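Local structure of small heat shock protein hsp20 family (Sulfolobus solfataricus, 4RZK) at residues I47-K50 / Q55-K58. The protein is a small heat shock protein, represented here by its alpha-crystallin domain, that probably acts as a chaperone binding unfolded proteins under stress. Numbering follows the deposited sequence.
Sequences ITAK and QYYK
Ala-49 and Tyr-56 face each other as a hydrogen-bonded antiparallel pair, with Ala-49 N to Tyr-56 O at 2.9 Å and Tyr-56 N to Ala-49 O at 2.7 Å. Two more backbone bonds join Ile-47 to Lys-58; Thr-48 and Lys-50 turn their backbone polar groups to Lys-35 and Asp-33, and Gln-55 and Tyr-57 turn theirs to Arg-7. From Tyr-56 the side chain can be followed outward. Its CB lies 4.2 Å from Ala-49 CB; CG is turned to the side of its own backbone N (chi1 -46°), which brings ring atom CD2 to 3.8 Å from the same methyl and 4.0 Å from Ala-49 O. Alanine suits the place opposite: its lone methyl is short enough for the ring to lie against it. The tyrosine side chain also touches Val-26, Val-29 and Pro-9, and its OH ends in a hydrogen bond to Pro-27 O, which gives the polar tip of this buried residue a partner. Branched Ile-47, also buried, shares this face.

On the other face, which is more exposed and suits residues with polar groups, Thr-48 and Tyr-57 form a non-hydrogen-bonded pair, and OG1 of Thr-48 sits at the edge of the tyrosine ring, 3.7 Å from CD1. Next to them the aliphatic CG of Lys-50 meets Gln-55 CB at 4.2 Å. The hairpin of strands 44-50 and 55-61 belongs to the immunoglobulin-like beta sandwich of the alpha-crystallin domain, flanked by strand 34-39 beside 44-50 and by strand 6-16 beside 55-61.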
loop_
_atom_site.group_PDB
_atom_site.type_symbol
_atom_site.label_atom_id
_atom_site.label_comp_id
_atom_site.label_asym_id
_atom_site.label_seq_id
_atom_site.Cartn_x
_atom_site.Cartn_y
_atom_site.Cartn_z
ATOM N N ILE A 47 12.667 6.913 6.658
ATOM C CA ILE A 47 11.285 6.571 6.987
ATOM C C ILE A 47 11.129 5.240 7.715
ATOM O O ILE A 47 11.602 4.220 7.258
ATOM C CB ILE A 47 10.429 6.493 5.718
ATOM C CG1 ILE A 47 10.331 7.845 5.042
ATOM C CG2 ILE A 47 9.044 5.989 6.044
ATOM C CD1 ILE A 47 10.029 7.741 3.573
ATOM N N THR A 48 10.440 5.265 8.848
ATOM C CA THR A 48 10.199 4.075 9.639
ATOM C C THR A 48 8.722 3.847 9.860
ATOM O O THR A 48 8.055 4.707 10.388
ATOM C CB THR A 48 10.793 4.254 11.030
ATOM O OG1 THR A 48 12.155 3.840 11.026
ATOM C CG2 THR A 48 10.043 3.428 12.011
ATOM N N ALA A 49 8.215 2.682 9.493
ATOM C CA ALA A 49 6.822 2.351 9.740
ATOM C C ALA A 49 6.670 1.014 10.431
ATOM O O ALA A 49 7.215 0.030 9.984
ATOM C CB ALA A 49 6.049 2.358 8.442
ATOM N N LYS A 50 5.933 0.984 11.531
ATOM C CA LYS A 50 5.764 -0.237 12.313
ATOM C C LYS A 50 4.323 -0.599 12.647
ATOM O O LYS A 50 3.548 0.225 13.083
ATOM C CB LYS A 50 6.563 -0.144 13.607
ATOM C CG LYS A 50 7.668 -1.167 13.729
ATOM C CD LYS A 50 8.935 -0.516 14.243
ATOM C CE LYS A 50 10.136 -0.938 13.423
ATOM N NZ LYS A 50 10.570 -2.313 13.782
ATOM N N GLN A 55 6.250 -4.316 8.905
ATOM C CA GLN A 55 7.215 -3.308 9.310
ATOM C C GLN A 55 8.106 -2.829 8.156
ATOM O O GLN A 55 8.600 -3.636 7.402
ATOM C CB GLN A 55 8.032 -3.797 10.512
ATOM C CG GLN A 55 8.436 -5.264 10.497
ATOM C CD GLN A 55 7.333 -6.202 10.914
ATOM O OE1 GLN A 55 6.696 -6.012 11.934
ATOM N NE2 GLN A 55 7.107 -7.226 10.120
ATOM N N TYR A 56 8.283 -1.521 8.015
ATOM C CA TYR A 56 9.072 -0.972 6.920
ATOM C C TYR A 56 10.151 -0.030 7.400
ATOM O O TYR A 56 9.959 0.691 8.351
ATOM C CB TYR A 56 8.207 -0.191 5.939
ATOM C CG TYR A 56 6.918 -0.827 5.498
ATOM C CD1 TYR A 56 6.794 -1.365 4.240
ATOM C CD2 TYR A 56 5.815 -0.839 6.317
ATOM C CE1 TYR A 56 5.614 -1.928 3.822
ATOM C CE2 TYR A 56 4.634 -1.396 5.903
ATOM C CZ TYR A 56 4.544 -1.940 4.654
ATOM O OH TYR A 56 3.368 -2.495 4.231
ATOM N N TYR A 57 11.287 -0.057 6.722
ATOM C CA TYR A 57 12.319 0.948 6.874
ATOM C C TYR A 57 12.863 1.309 5.511
ATOM O O TYR A 57 13.143 0.441 4.715
ATOM C CB TYR A 57 13.433 0.433 7.777
ATOM C CG TYR A 57 14.623 1.339 7.908
ATOM C CD1 TYR A 57 14.744 2.210 8.972
ATOM C CD2 TYR A 57 15.640 1.307 6.983
ATOM C CE1 TYR A 57 15.842 3.034 9.097
ATOM C CE2 TYR A 57 16.733 2.128 7.101
ATOM C CZ TYR A 57 16.827 2.985 8.158
ATOM O OH TYR A 57 17.918 3.793 8.260
ATOM N N LYS A 58 13.011 2.595 5.237
ATOM C CA LYS A 58 13.641 3.030 4.005
ATOM C C LYS A 58 14.519 4.235 4.242
ATOM O O LYS A 58 14.213 5.072 5.061
ATOM C CB LYS A 58 12.595 3.369 2.955
ATOM C CG LYS A 58 13.169 3.939 1.678
ATOM C CD LYS A 58 13.589 2.843 0.727
ATOM C CE LYS A 58 13.387 3.253 -0.715
ATOM N NZ LYS A 58 14.389 2.627 -1.604
#